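Local atomic coordinates of glycoside hydrolase (Streptococcus pneumoniae serotype 4, PDB entry 6ORH), a protein that probably acts as a family 29 alpha-L-fucosidase, hydrolysing terminal alpha-L-fucose from host-derived glycans such as carbohydrate antigens. Residues A[87-92]-A[147-152]; A[126-131]-A[140-145]; A[331-336]-A[366-371]; A[371-376]-A[425-430]. The protein carries 2 engineered substitutions. All blocks are in the same frame, centred on the assembly; numbering follows the deposited sequence.

Interaction 1: residues A[87-92]-A[147-152]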
loop_
_atom_site.group_PDB
_atom_site.type_symbol
_atom_site.label_atom_id
_atom_site.label_comp_id
_atom_site.label_asym_id
_atom_site.label_seq_id
_atom_site.Cartn_x
_atom_site.Cartn_y
_atom_site.Cartn_z
ATOM N N ALA A 87 28.300 -31.781 -18.450
ATOM C CA ALA A 87 28.607 -33.159 -18.807
ATOM C C ALA A 87 27.338 -34.014 -18.825
ATOM O O ALA A 87 27.389 -35.179 -19.242
ATOM C CB ALA A 87 29.605 -33.731 -17.824
ATOM N N HIS A 88 26.205 -33.468 -18.356
ATOM C CA HIS A 88 25.128 -34.318 -17.848
ATOM C C HIS A 88 23.908 -34.406 -18.767
ATOM O O HIS A 88 22.998 -35.201 -18.492
ATOM C CB HIS A 88 24.774 -33.932 -16.408
ATOM C CG HIS A 88 25.937 -34.141 -15.504
ATOM N ND1 HIS A 88 26.538 -35.385 -15.351
ATOM C CD2 HIS A 88 26.670 -33.277 -14.768
ATOM C CE1 HIS A 88 27.549 -35.279 -14.510
ATOM N NE2 HIS A 88 27.652 -34.008 -14.150
ATOM N N THR A 89 23.859 -33.568 -19.806
ATOM C CA THR A 89 22.846 -33.675 -20.846
ATOM C C THR A 89 23.458 -33.258 -22.174
ATOM O O THR A 89 24.406 -32.480 -22.192
ATOM C CB THR A 89 21.597 -32.835 -20.546
ATOM O OG1 THR A 89 20.723 -33.011 -21.666
ATOM C CG2 THR A 89 21.891 -31.346 -20.477
ATOM N N ASP A 90 22.884 -33.746 -23.287
ATOM C CA ASP A 90 23.262 -33.227 -24.590
ATOM C C ASP A 90 22.472 -31.971 -24.952
ATOM O O ASP A 90 22.735 -31.362 -25.984
ATOM C CB ASP A 90 23.051 -34.265 -25.698
ATOM C CG ASP A 90 23.964 -35.471 -25.602
ATOM O OD1 ASP A 90 25.102 -35.327 -25.084
ATOM O OD2 ASP A 90 23.528 -36.547 -26.065
ATOM N N TYR A 91 21.461 -31.608 -24.152
ATOM C CA TYR A 91 20.616 -30.475 -24.515
ATOM C C TYR A 91 21.208 -29.182 -23.957
ATOM O O TYR A 91 20.728 -28.645 -22.960
ATOM C CB TYR A 91 19.174 -30.687 -24.046
ATOM C CG TYR A 91 18.132 -29.792 -24.672
ATOM C CD1 TYR A 91 18.000 -29.700 -26.055
ATOM C CD2 TYR A 91 17.232 -29.082 -23.891
ATOM C CE1 TYR A 91 16.995 -28.934 -26.632
ATOM C CE2 TYR A 91 16.234 -28.300 -24.454
ATOM C CZ TYR A 91 16.131 -28.203 -25.831
ATOM O OH TYR A 91 15.140 -27.453 -26.386
ATOM N N SER A 92 22.264 -28.705 -24.614
ATOM C CA SER A 92 23.040 -27.582 -24.100
ATOM C C SER A 92 23.640 -26.806 -25.269
ATOM O O SER A 92 23.483 -27.156 -26.442
ATOM C CB SER A 92 24.131 -28.092 -23.184
ATOM O OG SER A 92 25.249 -28.496 -23.984
ATOM N N LEU A 147 21.496 -32.319 -8.908
ATOM C CA LEU A 147 22.573 -32.211 -7.927
ATOM C C LEU A 147 23.931 -32.199 -8.634
ATOM O O LEU A 147 24.820 -31.424 -8.280
ATOM C CB LEU A 147 22.474 -33.369 -6.920
ATOM C CG LEU A 147 23.565 -33.374 -5.844
ATOM C CD1 LEU A 147 23.541 -32.087 -5.023
ATOM C CD2 LEU A 147 23.418 -34.589 -4.924
ATOM N N ALA A 148 24.108 -33.070 -9.630
ATOM C CA ALA A 148 25.354 -33.067 -10.392
ATOM C C ALA A 148 25.593 -31.713 -11.062
ATOM O O ALA A 148 26.739 -31.290 -11.171
ATOM C CB ALA A 148 25.375 -34.177 -11.412
ATOM N N GLN A 149 24.526 -31.045 -11.517
ATOM C CA GLN A 149 24.725 -29.742 -12.134
ATOM C C GLN A 149 25.083 -28.705 -11.069
ATOM O O GLN A 149 25.939 -27.849 -11.326
ATOM C CB GLN A 149 23.540 -29.395 -13.041
ATOM C CG GLN A 149 23.530 -30.309 -14.256
ATOM C CD GLN A 149 22.510 -29.853 -15.257
ATOM O OE1 GLN A 149 21.429 -29.356 -14.902
ATOM N NE2 GLN A 149 22.842 -30.060 -16.516
ATOM N N LEU A 150 24.414 -28.754 -9.910
ATOM C CA LEU A 150 24.818 -27.881 -8.808
ATOM C C LEU A 150 26.328 -28.023 -8.573
ATOM O O LEU A 150 27.019 -27.011 -8.398
ATOM C CB LEU A 150 24.055 -28.206 -7.522
ATOM C CG LEU A 150 22.574 -27.799 -7.461
ATOM C CD1 LEU A 150 21.978 -28.219 -6.127
ATOM C CD2 LEU A 150 22.430 -26.295 -7.658
ATOM N N LYS A 151 26.833 -29.277 -8.544
ATOM C CA LYS A 151 28.246 -29.518 -8.268
ATOM C C LYS A 151 29.113 -28.927 -9.376
ATOM O O LYS A 151 30.129 -28.283 -9.102
ATOM C CB LYS A 151 28.472 -31.030 -8.129
ATOM C CG LYS A 151 27.915 -31.565 -6.813
ATOM C CD LYS A 151 28.041 -33.076 -6.688
ATOM C CE LYS A 151 27.539 -33.590 -5.355
ATOM N NZ LYS A 151 27.700 -35.064 -5.292
ATOM N N GLU A 152 28.721 -29.128 -10.636
ATOM C CA GLU A 152 29.469 -28.583 -11.765
ATOM C C GLU A 152 29.583 -27.066 -11.659
ATOM O O GLU A 152 30.629 -26.486 -11.971
ATOM C CB GLU A 152 28.727 -28.791 -13.080
ATOM C CG GLU A 152 28.954 -30.147 -13.659
ATOM C CD GLU A 152 28.333 -30.330 -15.033
ATOM O OE1 GLU A 152 27.186 -29.866 -15.257
ATOM O OE2 GLU A 152 29.025 -30.914 -15.895
HETATM O O HOH W 1 28.840 -32.998 -11.505
#
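The carboxylate of Glu152 is gripped at both oxygens: OE2 accepts the backbone N-H of Ala87 at 2.8 Å between Ala87 N and Glu152 OE2, while OE1 takes hydrogen bonds from outside the pair, with Thr86 OG1 and Tyr84 OH. The N-H...O angle of 171° makes the OE2 bond nearly straight, and it uses the syn lone pair, on the side of the other oxygen. With each oxygen engaged, the rotation of the carboxylate is fixed.

His88 comes toward the same group tip to tip, its CD2 3.4 Å from Glu152 CD, with ring and carboxylate planes 52° apart. This is van der Waals contact. Its CG sits beside the backbone N and anti to the carbonyl carbon, and one ring face receives Ala148 CB in a CH-pi contact, 3.8 Å from the ring centroid and 20° off the normal. Ala87 CB lies over the centre of the opposite face, so the imidazole is sandwiched between two methyl groups. A water 3.1 Å from His88 NE2 donates to Ala148 O, at 2.7 Å from that oxygen.

Deeper in, Gln149 NE2 bonds to Thr86 OG1 while packing against His88 CB. The contact is loop-on-helix packing on the surface of the TIM-barrel-related catalytic domain, joining the loop after strand 70-74 to helix 139-154.

Interaction 2: residues A[126-131]-A[140-145]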
loop_
_atom_site.group_PDB
_atom_site.type_symbol
_atom_site.label_atom_id
_atom_site.label_comp_id
_atom_site.label_asym_id
_atom_site.label_seq_id
_atom_site.Cartn_x
_atom_site.Cartn_y
_atom_site.Cartn_z
ATOM N N PRO A 126 14.220 -26.163 -11.222
ATOM C CA PRO A 126 13.835 -27.516 -10.790
ATOM C C PRO A 126 12.915 -28.195 -11.814
ATOM O O PRO A 126 13.185 -29.339 -12.189
ATOM C CB PRO A 126 13.160 -27.261 -9.431
ATOM C CG PRO A 126 13.864 -26.002 -8.958
ATOM C CD PRO A 126 13.886 -25.135 -10.212
ATOM N N TRP A 127 11.827 -27.522 -12.229
ATOM C CA TRP A 127 11.012 -28.096 -13.313
ATOM C C TRP A 127 11.846 -28.157 -14.596
ATOM O O TRP A 127 12.410 -27.136 -15.029
ATOM C CB TRP A 127 9.733 -27.259 -13.502
ATOM C CG TRP A 127 8.878 -27.697 -14.657
ATOM C CD1 TRP A 127 8.730 -28.955 -15.159
ATOM C CD2 TRP A 127 8.089 -26.826 -15.483
ATOM N NE1 TRP A 127 7.897 -28.922 -16.252
ATOM C CE2 TRP A 127 7.472 -27.638 -16.462
ATOM C CE3 TRP A 127 7.794 -25.461 -15.447
ATOM C CZ2 TRP A 127 6.610 -27.094 -17.416
ATOM C CZ3 TRP A 127 6.953 -24.916 -16.398
ATOM C CH2 TRP A 127 6.354 -25.737 -17.365
ATOM N N ASP A 128 11.909 -29.351 -15.214
ATOM C CA ASP A 128 12.655 -29.518 -16.451
ATOM C C ASP A 128 11.752 -30.218 -17.470
ATOM O O ASP A 128 11.466 -31.415 -17.317
ATOM C CB ASP A 128 13.930 -30.331 -16.171
ATOM C CG ASP A 128 14.907 -30.316 -17.322
ATOM O OD1 ASP A 128 14.455 -30.434 -18.482
ATOM O OD2 ASP A 128 16.112 -30.165 -17.056
ATOM N N ALA A 129 11.315 -29.455 -18.478
ATOM C CA ALA A 129 10.377 -29.929 -19.491
ATOM C C ALA A 129 11.070 -30.749 -20.584
ATOM O O ALA A 129 10.379 -31.378 -21.388
ATOM C CB ALA A 129 9.630 -28.757 -20.088
ATOM N N HIS A 130 12.414 -30.752 -20.615
ATOM C CA HIS A 130 13.178 -31.531 -21.585
ATOM C C HIS A 130 13.561 -32.913 -21.062
ATOM O O HIS A 130 13.396 -33.926 -21.760
ATOM C CB HIS A 130 14.461 -30.798 -22.025
ATOM C CG HIS A 130 15.202 -31.597 -23.055
ATOM N ND1 HIS A 130 16.187 -32.518 -22.740
ATOM C CD2 HIS A 130 15.065 -31.632 -24.398
ATOM C CE1 HIS A 130 16.622 -33.092 -23.855
ATOM N NE2 HIS A 130 15.968 -32.555 -24.875
ATOM N N SER A 131 14.117 -32.968 -19.857
ATOM C CA SER A 131 14.836 -34.134 -19.375
ATOM C C SER A 131 13.941 -35.371 -19.363
ATOM O O SER A 131 12.862 -35.353 -18.760
ATOM C CB SER A 131 15.297 -33.900 -17.972
ATOM O OG SER A 131 15.912 -35.092 -17.513
ATOM N N ALA A 140 14.481 -40.163 -8.538
ATOM C CA ALA A 140 15.805 -40.246 -7.945
ATOM C C ALA A 140 16.870 -39.875 -8.977
ATOM O O ALA A 140 17.855 -39.195 -8.653
ATOM C CB ALA A 140 16.042 -41.592 -7.292
ATOM N N ASP A 141 16.685 -40.321 -10.225
ATOM C CA ASP A 141 17.643 -40.020 -11.278
ATOM C C ASP A 141 17.593 -38.526 -11.611
ATOM O O ASP A 141 18.637 -37.918 -11.857
ATOM C CB ASP A 141 17.456 -40.886 -12.531
ATOM C CG ASP A 141 18.051 -42.282 -12.420
ATOM O OD1 ASP A 141 18.831 -42.523 -11.502
ATOM O OD2 ASP A 141 17.757 -43.117 -13.302
ATOM N N TYR A 142 16.394 -37.928 -11.594
ATOM C CA TYR A 142 16.315 -36.507 -11.933
ATOM C C TYR A 142 17.025 -35.696 -10.851
ATOM O O TYR A 142 17.787 -34.760 -11.175
ATOM C CB TYR A 142 14.881 -35.967 -12.093
ATOM C CG TYR A 142 14.915 -34.487 -12.386
ATOM C CD1 TYR A 142 15.364 -34.006 -13.604
ATOM C CD2 TYR A 142 14.668 -33.550 -11.381
ATOM C CE1 TYR A 142 15.522 -32.643 -13.855
ATOM C CE2 TYR A 142 14.793 -32.185 -11.619
ATOM C CZ TYR A 142 15.248 -31.729 -12.846
ATOM O OH TYR A 142 15.388 -30.382 -13.094
ATOM N N ASN A 143 16.765 -36.066 -9.591
ATOM C CA ASN A 143 17.440 -35.383 -8.483
ATOM C C ASN A 143 18.959 -35.484 -8.609
ATOM O O ASN A 143 19.663 -34.515 -8.299
ATOM C CB ASN A 143 16.968 -35.898 -7.127
ATOM C CG ASN A 143 15.675 -35.218 -6.748
ATOM O OD1 ASN A 143 15.677 -34.039 -6.400
ATOM N ND2 ASN A 143 14.573 -35.953 -6.803
ATOM N N ALA A 144 19.481 -36.657 -9.019
ATOM C CA ALA A 144 20.924 -36.799 -9.189
ATOM C C ALA A 144 21.462 -35.920 -10.323
ATOM O O ALA A 144 22.574 -35.400 -10.230
ATOM C CB ALA A 144 21.297 -38.264 -9.367
ATOM N N TYR A 145 20.672 -35.745 -11.389
ATOM C CA TYR A 145 21.011 -34.869 -12.504
ATOM C C TYR A 145 21.116 -33.427 -11.994
ATOM O O TYR A 145 22.121 -32.740 -12.240
ATOM C CB TYR A 145 19.936 -34.999 -13.597
ATOM C CG TYR A 145 19.988 -33.977 -14.707
ATOM C CD1 TYR A 145 21.072 -33.930 -15.576
ATOM C CD2 TYR A 145 18.995 -33.014 -14.879
ATOM C CE1 TYR A 145 21.129 -33.008 -16.600
ATOM C CE2 TYR A 145 19.040 -32.087 -15.915
ATOM C CZ TYR A 145 20.137 -32.061 -16.762
ATOM O OH TYR A 145 20.246 -31.158 -17.780
HETATM O O HOH W 2 17.969 -30.409 -18.955
#
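Tyr142 and Tyr145, one helical turn apart, hold a loop of the TIM-barrel-related domain, the one that leaves strand 119-124 and leads into helix 139-154. In sequence order Tyr142 comes first. Its chi1 of 178° puts CG anti to the backbone N, and the phenol lies between Pro126 and Asp128. The hydroxyl donates to the carbonyl of Pro126, with 2.6 Å between Tyr142 OH and Pro126 O; the bond is short but its geometry is weak. Asp128 CB packs on the same end of the ring, 3.6 Å from Tyr142 CE1, while the carboxylate plane stands 80° from the ring plane. Ser131 OG is near the ring plane at the edge, 4.1 Å from Tyr142 CD1, and OG accepts the backbone N-H of Leu133. Outside the pair, Tyr134 meets the Tyr142 ring edge-to-face.

Tyr145 follows, its side chain crossing that of Asp128 at about a right angle. Asp128 OD2 sits at the ring edge, near its plane, 3.7 Å from Tyr145 CE2. The two polar ends are joined through a water that accepts from Tyr145 OH and donates to OD2, which also forms a salt bridge with Lys76.

Asp128 is thereby a bridge between helix and loop, and its other oxygen orders the loop itself. OD1 accepts from His130 N, an Asx turn, nearly in line with the C-O bond; Ser131 N reaches the same Asp128 OD1 at 2.9 Å from above the carboxylate plane, 56° out of it.

Interaction 3: residues A[331-336]-A[366-371]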
loop_
_atom_site.group_PDB
_atom_site.type_symbol
_atom_site.label_atom_id
_atom_site.label_comp_id
_atom_site.label_asym_id
_atom_site.label_seq_id
_atom_site.Cartn_x
_atom_site.Cartn_y
_atom_site.Cartn_z
ATOM N N ALA A 331 21.246 16.996 13.023
ATOM C CA ALA A 331 20.088 17.482 13.763
ATOM C C ALA A 331 20.160 17.063 15.235
ATOM O O ALA A 331 20.637 15.977 15.567
ATOM C CB ALA A 331 18.819 16.982 13.110
ATOM N N GLU A 332 19.645 17.928 16.114
ATOM C CA GLU A 332 19.534 17.650 17.537
ATOM C C GLU A 332 18.338 16.728 17.767
ATOM O O GLU A 332 17.246 17.032 17.312
ATOM C CB GLU A 332 19.308 18.959 18.295
ATOM C CG GLU A 332 20.562 19.504 18.961
ATOM C CD GLU A 332 20.631 19.166 20.443
ATOM O OE1 GLU A 332 21.475 18.314 20.818
ATOM O OE2 GLU A 332 19.826 19.740 21.220
ATOM N N VAL A 333 18.547 15.629 18.500
ATOM C CA VAL A 333 17.468 14.686 18.772
ATOM C C VAL A 333 17.208 14.604 20.273
ATOM O O VAL A 333 18.130 14.401 21.058
ATOM C CB VAL A 333 17.808 13.292 18.203
ATOM C CG1 VAL A 333 16.624 12.350 18.380
ATOM C CG2 VAL A 333 18.224 13.343 16.745
ATOM N N SER A 334 15.940 14.703 20.683
ATOM C CA SER A 334 15.584 14.526 22.083
ATOM C C SER A 334 14.548 13.419 22.209
ATOM O O SER A 334 13.828 13.112 21.257
ATOM C CB SER A 334 15.024 15.779 22.669
ATOM O OG SER A 334 14.094 16.328 21.766
ATOM N N GLY A 335 14.444 12.920 23.433
ATOM C CA GLY A 335 13.565 11.817 23.738
ATOM C C GLY A 335 14.284 10.870 24.672
ATOM O O GLY A 335 15.411 11.133 25.115
ATOM N N PRO A 336 13.640 9.754 25.042
ATOM C CA PRO A 336 14.238 8.838 26.003
ATOM C C PRO A 336 15.364 8.050 25.342
ATOM O O PRO A 336 15.356 7.826 24.121
ATOM C CB PRO A 336 13.042 7.989 26.429
ATOM C CG PRO A 336 12.156 7.973 25.210
ATOM C CD PRO A 336 12.307 9.338 24.560
ATOM N N LEU A 366 10.639 10.506 19.562
ATOM C CA LEU A 366 11.910 11.156 19.242
ATOM C C LEU A 366 11.601 12.437 18.474
ATOM O O LEU A 366 10.830 12.422 17.518
ATOM C CB LEU A 366 12.764 10.211 18.379
ATOM C CG LEU A 366 13.253 8.954 19.083
ATOM C CD1 LEU A 366 13.714 7.900 18.074
ATOM C CD2 LEU A 366 14.378 9.323 20.053
ATOM N N GLU A 367 12.196 13.572 18.883
ATOM C CA GLU A 367 11.958 14.811 18.154
ATOM C C GLU A 367 13.288 15.316 17.605
ATOM O O GLU A 367 14.282 15.373 18.351
ATOM C CB GLU A 367 11.338 15.867 19.077
ATOM C CG GLU A 367 10.992 17.165 18.355
ATOM C CD GLU A 367 10.122 18.104 19.179
ATOM O OE1 GLU A 367 9.211 17.620 19.864
ATOM O OE2 GLU A 367 10.367 19.329 19.153
ATOM N N LEU A 368 13.291 15.642 16.308
ATOM C CA LEU A 368 14.476 16.179 15.644
ATOM C C LEU A 368 14.268 17.675 15.468
ATOM O O LEU A 368 13.191 18.097 15.049
ATOM C CB LEU A 368 14.667 15.557 14.255
ATOM C CG LEU A 368 15.291 14.161 14.240
ATOM C CD1 LEU A 368 14.273 13.137 14.708
ATOM C CD2 LEU A 368 15.770 13.789 12.847
ATOM N N ASP A 369 15.331 18.450 15.750
ATOM C CA ASP A 369 15.381 19.872 15.439
ATOM C C ASP A 369 16.496 20.085 14.419
ATOM O O ASP A 369 17.659 19.901 14.747
ATOM C CB ASP A 369 15.640 20.692 16.713
ATOM C CG ASP A 369 15.647 22.201 16.464
ATOM O OD1 ASP A 369 15.674 22.622 15.292
ATOM O OD2 ASP A 369 15.607 22.945 17.463
ATOM N N LEU A 370 16.123 20.426 13.183
ATOM C CA LEU A 370 17.058 20.540 12.077
ATOM C C LEU A 370 17.866 21.830 12.197
ATOM O O LEU A 370 18.845 22.006 11.465
ATOM C CB LEU A 370 16.297 20.519 10.746
ATOM C CG LEU A 370 15.415 19.296 10.502
ATOM C CD1 LEU A 370 14.810 19.358 9.111
ATOM C CD2 LEU A 370 16.225 18.015 10.675
ATOM N N GLY A 371 17.446 22.713 13.115
ATOM C CA GLY A 371 18.198 23.937 13.389
ATOM C C GLY A 371 17.756 25.116 12.516
ATOM O O GLY A 371 17.971 26.273 12.877
HETATM O O HOH W 3 15.111 18.009 19.419
#
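Val333 has CG1 anti to the backbone N (chi1 -175°) and CG2 beside it, and this splits its two methyls between two leucines. CG1 meets Leu366 CD2 at 4.1 Å where the side chains cross, while CG2 lies 3.9 Å from CG of Leu368, the side chains running side by side and pointing the same way. Leu370 has CG beside its backbone N (chi1 -57°); its CD2 is 3.7 Å from Ala331 CB.

Strands 332-334 and 366-370 run antiparallel, their directions 159° apart. Two hydrogen-bonded pairs flank the non-hydrogen-bonded pair Val333-Leu368. At Ser334-Glu367 both bonds are 2.9 Å, N to O in each direction. At Glu332-Asp369 they are less even: Asp369 N to Glu332 O is 2.8 Å, but Glu332 N to Asp369 O is 3.1 Å, with the donor tilted from the carbonyl plane.

Glu332, Ser334, Glu367 and Asp369 share the other face, where a water bridges Ser334 OG and Glu367 O. Glu367 OE1 is salt-bridged to Arg430. Strand 332-334 forms one edge of a five-stranded antiparallel sheet, consistent with the beta-sandwich of an F5/8 type C, galactose-binding-like domain.

Interaction 4: residues A[371-376]-A[425-430]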
loop_
_atom_site.group_PDB
_atom_site.type_symbol
_atom_site.label_atom_id
_atom_site.label_comp_id
_atom_site.label_asym_id
_atom_site.label_seq_id
_atom_site.Cartn_x
_atom_site.Cartn_y
_atom_site.Cartn_z
ATOM N N GLY A 371 17.446 22.713 13.115
ATOM C CA GLY A 371 18.198 23.937 13.389
ATOM C C GLY A 371 17.756 25.116 12.516
ATOM O O GLY A 371 17.971 26.273 12.877
ATOM N N SER A 372 17.174 24.801 11.357
ATOM C CA SER A 372 16.579 25.754 10.431
ATOM C C SER A 372 15.529 25.017 9.599
ATOM O O SER A 372 15.536 23.783 9.570
ATOM C CB SER A 372 17.637 26.407 9.564
ATOM O OG SER A 372 18.218 25.467 8.673
ATOM N N PRO A 373 14.544 25.711 8.974
ATOM C CA PRO A 373 13.561 25.035 8.122
ATOM C C PRO A 373 14.231 24.441 6.879
ATOM O O PRO A 373 15.065 25.093 6.244
ATOM C CB PRO A 373 12.538 26.123 7.738
ATOM C CG PRO A 373 12.855 27.319 8.631
ATOM C CD PRO A 373 14.293 27.163 9.081
ATOM N N LYS A 374 13.928 23.164 6.596
ATOM C CA LYS A 374 14.408 22.500 5.392
ATOM C C LYS A 374 13.219 21.842 4.706
ATOM O O LYS A 374 12.195 21.620 5.344
ATOM C CB LYS A 374 15.464 21.439 5.733
ATOM C CG LYS A 374 16.595 21.937 6.619
ATOM C CD LYS A 374 17.819 21.046 6.623
ATOM C CE LYS A 374 18.905 21.596 7.525
ATOM N NZ LYS A 374 19.936 20.575 7.839
ATOM N N THR A 375 13.366 21.533 3.410
ATOM C CA THR A 375 12.283 21.032 2.582
ATOM C C THR A 375 12.576 19.584 2.192
ATOM O O THR A 375 13.609 19.307 1.579
ATOM C CB THR A 375 12.117 21.881 1.322
ATOM O OG1 THR A 375 11.831 23.182 1.836
ATOM C CG2 THR A 375 10.981 21.445 0.431
ATOM N N PHE A 376 11.645 18.698 2.564
ATOM C CA PHE A 376 11.846 17.265 2.390
ATOM C C PHE A 376 10.511 16.577 2.112
ATOM O O PHE A 376 9.434 17.150 2.318
ATOM C CB PHE A 376 12.568 16.689 3.610
ATOM C CG PHE A 376 11.836 16.949 4.908
ATOM C CD1 PHE A 376 10.833 16.097 5.343
ATOM C CD2 PHE A 376 12.155 18.053 5.684
ATOM C CE1 PHE A 376 10.157 16.341 6.531
ATOM C CE2 PHE A 376 11.477 18.304 6.870
ATOM C CZ PHE A 376 10.479 17.447 7.289
ATOM N N GLU A 425 8.085 22.102 4.255
ATOM C CA GLU A 425 9.192 22.870 4.803
ATOM C C GLU A 425 9.010 22.930 6.317
ATOM O O GLU A 425 7.981 23.422 6.796
ATOM C CB GLU A 425 9.246 24.276 4.192
ATOM C CG GLU A 425 10.455 25.081 4.652
ATOM C CD GLU A 425 10.570 26.478 4.049
ATOM O OE1 GLU A 425 9.577 27.214 4.107
ATOM O OE2 GLU A 425 11.636 26.809 3.497
ATOM N N ALA A 426 9.988 22.384 7.058
ATOM C CA ALA A 426 9.842 22.228 8.495
ATOM C C ALA A 426 11.207 22.134 9.160
ATOM O O ALA A 426 12.208 21.792 8.527
ATOM C CB ALA A 426 8.972 21.029 8.820
ATOM N N GLN A 427 11.222 22.453 10.451
ATOM C CA GLN A 427 12.432 22.422 11.238
ATOM C C GLN A 427 12.336 21.336 12.308
ATOM O O GLN A 427 13.368 20.846 12.770
ATOM C CB GLN A 427 12.639 23.793 11.885
ATOM C CG GLN A 427 13.868 23.845 12.776
ATOM C CD GLN A 427 14.248 25.268 13.111
ATOM O OE1 GLN A 427 13.945 26.203 12.364
ATOM N NE2 GLN A 427 14.885 25.417 14.256
ATOM N N LYS A 428 11.099 21.024 12.749
ATOM C CA LYS A 428 10.916 20.043 13.805
ATOM C C LYS A 428 10.082 18.862 13.311
ATOM O O LYS A 428 9.047 19.039 12.671
ATOM C CB LYS A 428 10.318 20.686 15.055
ATOM C CG LYS A 428 11.195 21.799 15.630
ATOM C CD LYS A 428 10.695 22.359 16.930
ATOM C CE LYS A 428 11.541 23.514 17.427
ATOM N NZ LYS A 428 11.112 23.928 18.787
ATOM N N ILE A 429 10.576 17.659 13.629
ATOM C CA ILE A 429 9.959 16.405 13.209
ATOM C C ILE A 429 9.857 15.491 14.422
ATOM O O ILE A 429 10.767 15.468 15.247
ATOM C CB ILE A 429 10.815 15.750 12.091
ATOM C CG1 ILE A 429 10.998 16.657 10.863
ATOM C CG2 ILE A 429 10.251 14.390 11.698
ATOM C CD1 ILE A 429 12.231 17.560 10.954
ATOM N N ARG A 430 8.771 14.695 14.525
ATOM C CA ARG A 430 8.693 13.679 15.566
ATOM C C ARG A 430 8.562 12.310 14.909
ATOM O O ARG A 430 7.792 12.154 13.954
ATOM C CB ARG A 430 7.484 13.873 16.489
ATOM C CG ARG A 430 7.691 15.011 17.487
ATOM C CD ARG A 430 6.411 15.533 18.109
ATOM N NE ARG A 430 6.810 16.543 19.103
ATOM C CZ ARG A 430 5.961 17.223 19.879
ATOM N NH1 ARG A 430 4.655 16.995 19.828
ATOM N NH2 ARG A 430 6.432 18.117 20.734
HETATM O O HOH W 4 13.649 24.920 3.236
#
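This is an antiparallel pairing at the edge of a sheet in the F5/8 type C domain, placed where both segments turn a corner between the domain's two sheets. Strand 373-376 pairs with 425-426 through two hydrogen bonds at Lys374-Ala426, each 2.9 Å, from Lys374 N to Ala426 O and from Ala426 N to Lys374 O. The first is almost straight at 176°, yet its donor lies 45° above the carbonyl plane of Ala426. The corners fall at 371-372 and at Gln427, beyond which the chain enters strand 428-436.

Gln427 fills the corner. With CG anti to the backbone N (chi1 178°) and the chain extended, its amide packs against the backbone of Gly371 and Ser372: OE1 is 3.3 Å from Ser372 CA, and NE2 is 3.4 Å from Gly371 C. The hydrogen bond of NE2 goes to Asp369 OD1.

Thr375 and Glu425 form the adjoining non-hydrogen-bonded pair. Glu425 CG packs 3.7 Å from Thr375 OG1 and also against Pro373 CB. A water links Thr375 OG1 with Glu425 OE2, donating to the carboxylate.

On the buried side, Phe376 and Ile429 meet tip to tip, Phe376 CZ being 3.7 Å from Ile429 CG1. Ala426 O lies at the ring edge, in plane, 3.9 Å from Phe376 CE2. Val398 of strand 391-400 and Leu447 of strand 441-448 touch both Phe376 and Ile429, so strands of both sheets enclose this apolar cluster.

In the fold
From the N terminus, interaction 1 opens at 87-92 and closes a long loop at 147-152. Interaction 2 is nested inside it, joining 126-131 to 140-145. Both end on helix 139-154 and touch directly, with Thr89 and His88 against Tyr145 and Tyr91 stacked on His130. Together they tie two loops of the catalytic domain to one helix. Interactions 3 and 4 follow in series, their centres about 59 Å from those of the first two, in the F5/8 type C domain. Interaction 3 closes the 331-371 loop; interaction 4 starts at the shared Gly371 and returns at 425-430, where Arg430 and Ile429 join strand 364-370 within one sheet, while corners at 371-372 and 427 carry the chain between sheets.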